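Local structure of glycosyl hydrolase family 2, TIM barrel domain protein (Parabacteroides merdae ATCC 43184, 6DXU) at residues D[520-525]-D[614-619]; D[790-793]-D[798-801]. The protein probably hydrolyses beta-glucuronides as a gut bacterial beta-glucuronidase of glycoside hydrolase family 2. One frame throughout, in Å; residues are numbered along the deposited sequence.

How the contacts relate
Contact 1 joins two loops that follow strands 512-513 and 609-610. Contact 2 joins strands 791-793 and 798-804 of the C-terminal domain. Both are mostly buried, but each has partly exposed residues. Contact 1 is partly charged: a methyl lies on a carboxylate, with an arginine near it. Contact 2 is apolar between its strands and polar only at its outward side chains. The two meet directly, for Arg523 NH2 lies 2.9 Å from Gln793 OE1 and His520 NE2 lies 2.9 Å from Gln793 O, both probable hydrogen bonds. Arg523 and Gln793 also reach the same bicine. The C-terminal domain thus completes a pocket begun by the TIM-barrel loops.

Contact 1 (D[520-525]-D[614-619]); sequences HARRHS and VVERDF. With BCN (bicine), chain L.
Ala521 and Glu616 form the tight part of this contact. The Ala521 methyl sits over one face of the Glu616 carboxylate, with CB 3.5 Å from CD. It is almost equally far from the two oxygens. Glu616 CG lies beside its backbone N (chi1 -58°), and the chain runs extended from there to the methyl. No hydrogen bond joins the two segments.

The looser side lies at Arg522, which is partly exposed. Its NE stays 4.4 Å from Glu616 OE2. That oxygen sits far off the guanidinium plane, so the pair interacts by charge at most, not through a directed N-H. A water lies in plane at the guanidinium edge, with a weak 3.3 Å bond from Arg522 NE. Its short link to Glu616 OE1 is doubtful.

A type II turn, His520 to Arg523, shapes the first loop, and a type I turn, Glu616 to Phe619, the second. Arg523 ends the first turn, and its chain bends at chi3 (-75°). His520 CD2 lies 3.3 Å above one face of the Arg523 guanidinium, shifted toward its rim. At the guanidinium edge, Arg523 NH1 donates to bicine O4 at 2.9 Å (148°). A loop that follows a barrel strand and brings a side chain into a ligand pocket, as 520-525 does, is typical of the active-site end of a TIM barrel; 614-619 packs beside it. The bicine probably marks that region.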
loop_
_atom_site.group_PDB
_atom_site.type_symbol
_atom_site.label_atom_id
_atom_site.label_comp_id
_atom_site.label_asym_id
_atom_site.label_seq_id
_atom_site.Cartn_x
_atom_site.Cartn_y
_atom_site.Cartn_z
ATOM N N HIS D 520 44.548 27.474 6.241
ATOM C CA HIS D 520 44.761 27.386 4.800
ATOM C C HIS D 520 46.201 26.966 4.576
ATOM O O HIS D 520 47.120 27.763 4.798
ATOM C CB HIS D 520 44.452 28.756 4.197
ATOM C CG HIS D 520 44.348 28.787 2.700
ATOM N ND1 HIS D 520 43.751 27.788 1.961
ATOM C CD2 HIS D 520 44.710 29.744 1.810
ATOM C CE1 HIS D 520 43.777 28.113 0.680
ATOM N NE2 HIS D 520 44.367 29.291 0.560
ATOM N N ALA D 521 46.405 25.701 4.203
ATOM C CA ALA D 521 47.749 25.143 4.144
ATOM C C ALA D 521 48.632 25.986 3.238
ATOM O O ALA D 521 48.226 26.349 2.131
ATOM C CB ALA D 521 47.728 23.701 3.639
ATOM N N ARG D 522 49.832 26.304 3.725
ATOM C CA ARG D 522 50.876 27.099 3.084
ATOM C C ARG D 522 50.661 28.584 3.331
ATOM O O ARG D 522 51.459 29.391 2.840
ATOM C CB ARG D 522 51.007 26.847 1.568
ATOM C CG ARG D 522 51.294 25.389 1.232
ATOM C CD ARG D 522 51.293 25.090 -0.272
ATOM N NE ARG D 522 51.745 23.714 -0.485
ATOM C CZ ARG D 522 53.032 23.360 -0.557
ATOM N NH1 ARG D 522 53.995 24.272 -0.456
ATOM N NH2 ARG D 522 53.363 22.088 -0.725
ATOM N N ARG D 523 49.629 28.983 4.072
ATOM C CA ARG D 523 49.492 30.384 4.450
ATOM C C ARG D 523 50.117 30.614 5.817
ATOM O O ARG D 523 49.824 29.885 6.771
ATOM C CB ARG D 523 48.034 30.823 4.470
ATOM C CG ARG D 523 47.845 32.275 4.888
ATOM C CD ARG D 523 46.365 32.633 4.986
ATOM N NE ARG D 523 45.740 32.807 3.673
ATOM C CZ ARG D 523 44.428 32.844 3.468
ATOM N NH1 ARG D 523 43.585 32.703 4.491
ATOM N NH2 ARG D 523 43.946 33.012 2.237
ATOM N N HIS D 524 50.975 31.626 5.908
ATOM C CA HIS D 524 51.690 31.912 7.138
ATOM C C HIS D 524 51.581 33.398 7.446
ATOM O O HIS D 524 51.096 34.194 6.632
ATOM C CB HIS D 524 53.144 31.433 7.039
ATOM C CG HIS D 524 53.265 29.994 6.639
ATOM N ND1 HIS D 524 53.202 28.958 7.548
ATOM C CD2 HIS D 524 53.430 29.418 5.423
ATOM C CE1 HIS D 524 53.330 27.807 6.910
ATOM N NE2 HIS D 524 53.474 28.058 5.620
ATOM N N SER D 525 52.014 33.774 8.648
ATOM C CA SER D 525 51.863 35.155 9.088
ATOM C C SER D 525 53.015 35.538 10.000
ATOM O O SER D 525 53.433 34.747 10.849
ATOM C CB SER D 525 50.536 35.374 9.826
ATOM O OG SER D 525 50.377 36.728 10.237
ATOM N N VAL D 614 45.209 18.841 10.468
ATOM C CA VAL D 614 46.654 19.009 10.535
ATOM C C VAL D 614 47.320 18.334 9.356
ATOM O O VAL D 614 48.552 18.377 9.221
ATOM C CB VAL D 614 47.198 18.502 11.887
ATOM C CG1 VAL D 614 46.490 19.216 13.012
ATOM C CG2 VAL D 614 47.062 16.990 12.017
ATOM N N VAL D 615 46.531 17.724 8.487
ATOM C CA VAL D 615 46.998 17.122 7.250
ATOM C C VAL D 615 46.075 17.601 6.141
ATOM O O VAL D 615 44.864 17.746 6.356
ATOM C CB VAL D 615 47.001 15.584 7.366
ATOM C CG1 VAL D 615 47.391 14.954 6.053
ATOM C CG2 VAL D 615 47.965 15.145 8.497
ATOM N N GLU D 616 46.644 17.882 4.966
ATOM C CA GLU D 616 45.825 18.281 3.828
ATOM C C GLU D 616 45.060 17.079 3.276
ATOM O O GLU D 616 45.392 15.918 3.539
ATOM C CB GLU D 616 46.691 18.889 2.712
ATOM C CG GLU D 616 47.522 20.133 3.132
ATOM C CD GLU D 616 48.301 20.714 1.953
ATOM O OE1 GLU D 616 47.660 21.042 0.932
ATOM O OE2 GLU D 616 49.546 20.817 2.034
ATOM N N ARG D 617 44.046 17.375 2.462
ATOM C CA ARG D 617 43.128 16.352 1.974
ATOM C C ARG D 617 43.812 15.336 1.068
ATOM O O ARG D 617 43.223 14.284 0.784
ATOM C CB ARG D 617 41.944 17.042 1.264
ATOM C CG ARG D 617 40.720 16.170 1.044
ATOM C CD ARG D 617 39.530 17.014 0.561
ATOM N NE ARG D 617 38.347 16.217 0.233
ATOM C CZ ARG D 617 37.905 16.019 -1.009
ATOM N NH1 ARG D 617 38.549 16.560 -2.051
ATOM N NH2 ARG D 617 36.817 15.282 -1.211
ATOM N N ASP D 618 45.052 15.604 0.637
ATOM C CA ASP D 618 45.822 14.678 -0.179
ATOM C C ASP D 618 46.947 13.986 0.598
ATOM O O ASP D 618 47.839 13.391 -0.021
ATOM C CB ASP D 618 46.395 15.416 -1.393
ATOM C CG ASP D 618 47.446 16.456 -1.011
ATOM O OD1 ASP D 618 47.716 16.659 0.200
ATOM O OD2 ASP D 618 47.986 17.093 -1.934
ATOM N N PHE D 619 46.933 14.061 1.928
ATOM C CA PHE D 619 47.906 13.481 2.876
ATOM C C PHE D 619 49.123 14.380 3.121
ATOM O O PHE D 619 50.008 13.976 3.893
ATOM C CB PHE D 619 48.422 12.083 2.473
ATOM C CG PHE D 619 47.389 10.996 2.574
ATOM C CD1 PHE D 619 46.470 10.998 3.614
ATOM C CD2 PHE D 619 47.350 9.966 1.642
ATOM C CE1 PHE D 619 45.509 9.989 3.724
ATOM C CE2 PHE D 619 46.400 8.947 1.743
ATOM C CZ PHE D 619 45.482 8.956 2.788
HETATM N N1 BCN L . 38.179 33.850 5.609
HETATM C C1 BCN L . 37.723 35.227 5.638
HETATM C C2 BCN L . 38.081 35.895 4.312
HETATM O O21 BCN L . 38.878 35.322 3.526
HETATM O O22 BCN L . 37.582 37.014 4.011
HETATM C C3 BCN L . 39.303 33.724 6.530
HETATM C C4 BCN L . 40.592 34.274 5.914
HETATM O O4 BCN L . 40.825 33.671 4.669
HETATM C C5 BCN L . 37.098 32.993 6.098
HETATM C C6 BCN L . 36.322 32.387 4.930
HETATM O O6 BCN L . 37.129 32.426 3.782
HETATM O O HOH W 1 48.543 22.754 -0.566
#

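Contact 2 (D[790-793]-D[798-801]). With BCN (bicine), chain L.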
loop_
_atom_site.group_PDB
_atom_site.type_symbol
_atom_site.label_atom_id
_atom_site.label_comp_id
_atom_site.label_asym_id
_atom_site.label_seq_id
_atom_site.Cartn_x
_atom_site.Cartn_y
_atom_site.Cartn_z
ATOM N N ARG D 790 40.950 25.112 -8.544
ATOM C CA ARG D 790 40.909 26.066 -9.651
ATOM C C ARG D 790 40.379 27.420 -9.227
ATOM O O ARG D 790 40.523 28.382 -9.982
ATOM C CB ARG D 790 40.071 25.528 -10.817
ATOM C CG ARG D 790 38.580 25.384 -10.548
ATOM C CD ARG D 790 37.889 24.776 -11.759
ATOM N NE ARG D 790 36.455 24.602 -11.534
ATOM C CZ ARG D 790 35.556 25.569 -11.668
ATOM N NH1 ARG D 790 35.944 26.784 -12.052
ATOM N NH2 ARG D 790 34.265 25.327 -11.432
ATOM N N LYS D 791 39.750 27.507 -8.057
ATOM C CA LYS D 791 39.455 28.774 -7.394
ATOM C C LYS D 791 39.957 28.651 -5.965
ATOM O O LYS D 791 39.580 27.710 -5.258
ATOM C CB LYS D 791 37.959 29.093 -7.423
ATOM C CG LYS D 791 37.438 29.417 -8.825
ATOM C CD LYS D 791 35.975 29.877 -8.813
ATOM C CE LYS D 791 35.512 30.184 -10.237
ATOM N NZ LYS D 791 34.103 30.610 -10.288
ATOM N N VAL D 792 40.842 29.553 -5.552
ATOM C CA VAL D 792 41.529 29.394 -4.267
ATOM C C VAL D 792 42.011 30.763 -3.807
ATOM O O VAL D 792 42.452 31.580 -4.618
ATOM C CB VAL D 792 42.692 28.381 -4.382
ATOM C CG1 VAL D 792 43.838 28.943 -5.265
ATOM C CG2 VAL D 792 43.217 27.984 -2.992
ATOM N N GLN D 793 41.916 31.015 -2.504
ATOM C CA GLN D 793 42.498 32.229 -1.945
ATOM C C GLN D 793 44.013 32.106 -1.954
ATOM O O GLN D 793 44.561 31.021 -1.752
ATOM C CB GLN D 793 42.008 32.469 -0.511
ATOM C CG GLN D 793 40.604 33.036 -0.390
ATOM C CD GLN D 793 40.233 33.306 1.061
ATOM O OE1 GLN D 793 41.111 33.423 1.910
ATOM N NE2 GLN D 793 38.929 33.375 1.358
ATOM N N ARG D 798 50.568 34.089 -3.151
ATOM C CA ARG D 798 50.907 33.116 -4.179
ATOM C C ARG D 798 49.835 32.032 -4.276
ATOM O O ARG D 798 49.043 31.817 -3.354
ATOM C CB ARG D 798 52.293 32.529 -3.943
ATOM C CG ARG D 798 52.341 31.204 -3.308
ATOM C CD ARG D 798 53.812 30.825 -3.122
ATOM N NE ARG D 798 53.957 29.732 -2.164
ATOM C CZ ARG D 798 53.810 29.890 -0.854
ATOM N NH1 ARG D 798 53.513 31.097 -0.356
ATOM N NH2 ARG D 798 53.949 28.843 -0.046
ATOM N N ALA D 799 49.780 31.389 -5.441
ATOM C CA ALA D 799 48.923 30.228 -5.631
ATOM C C ALA D 799 49.603 29.299 -6.621
ATOM O O ALA D 799 50.185 29.756 -7.609
ATOM C CB ALA D 799 47.527 30.622 -6.135
ATOM N N LEU D 800 49.533 28.003 -6.342
ATOM C CA LEU D 800 50.124 26.977 -7.184
ATOM C C LEU D 800 49.037 26.030 -7.673
ATOM O O LEU D 800 48.062 25.768 -6.960
ATOM C CB LEU D 800 51.176 26.166 -6.415
ATOM C CG LEU D 800 52.312 26.901 -5.698
ATOM C CD1 LEU D 800 52.966 26.003 -4.645
ATOM C CD2 LEU D 800 53.331 27.315 -6.707
ATOM N N ILE D 801 49.223 25.487 -8.877
ATOM C CA ILE D 801 48.383 24.392 -9.357
ATOM C C ILE D 801 49.213 23.561 -10.328
ATOM O O ILE D 801 50.143 24.066 -10.965
ATOM C CB ILE D 801 47.064 24.905 -10.001
ATOM C CG1 ILE D 801 46.007 23.788 -10.059
ATOM C CG2 ILE D 801 47.311 25.494 -11.391
ATOM C CD1 ILE D 801 44.613 24.307 -10.395
HETATM N N1 BCN L . 38.179 33.850 5.609
HETATM C C1 BCN L . 37.723 35.227 5.638
HETATM C C2 BCN L . 38.081 35.895 4.312
HETATM O O21 BCN L . 38.878 35.322 3.526
HETATM O O22 BCN L . 37.582 37.014 4.011
HETATM C C3 BCN L . 39.303 33.724 6.530
HETATM C C4 BCN L . 40.592 34.274 5.914
HETATM O O4 BCN L . 40.825 33.671 4.669
HETATM C C5 BCN L . 37.098 32.993 6.098
HETATM C C6 BCN L . 36.322 32.387 4.930
HETATM O O6 BCN L . 37.129 32.426 3.782
#
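Val792 and Ala799 meet by their methyl groups, with Val792 CG1 4.1 Å from Ala799 CB. The Val792 rotamer puts CG1 between the backbone N and the carbonyl carbon (chi1 68°). Its other methyl, CG2, packs on His520. Two residues on from Ala799, Ile801 is the next to face strand 791-793, opposite Arg790. Its CG1 is anti to the backbone N (chi1 -161°), and the extended chain carries CD1 to 4.2 Å from Arg790 CA. Ile801 thus packs on backbone, while the Arg790 side chain leaves the contact and makes salt bridges to Asp83 and Asp81. Asp81 is also a sodium ligand. No hydrogen bond joins the two strands.

Gln793 turns away from strand 798-801 and reaches the bicine. Its chain is extended beyond CG, which holds the amide well clear of the backbone. Gln793 NE2 gives a weak bond to bicine O21 at 2.9 Å and another weak one to bicine O6 at 3.2 Å. Replacing Gln793 by alanine removes the amide, which is likely to deprive the bicine of both weak bonds and leave Arg523 NH2 without this partner.

Strand 791-793 is at the edge of one antiparallel sheet, beside strand 768-775. Strand 798-804 lies inside another, beside strand 747-755. Small and branched apolar side chains meeting between two antiparallel sheets are typical of a beta sandwich, here the C-terminal domain of this family 2 hydrolase.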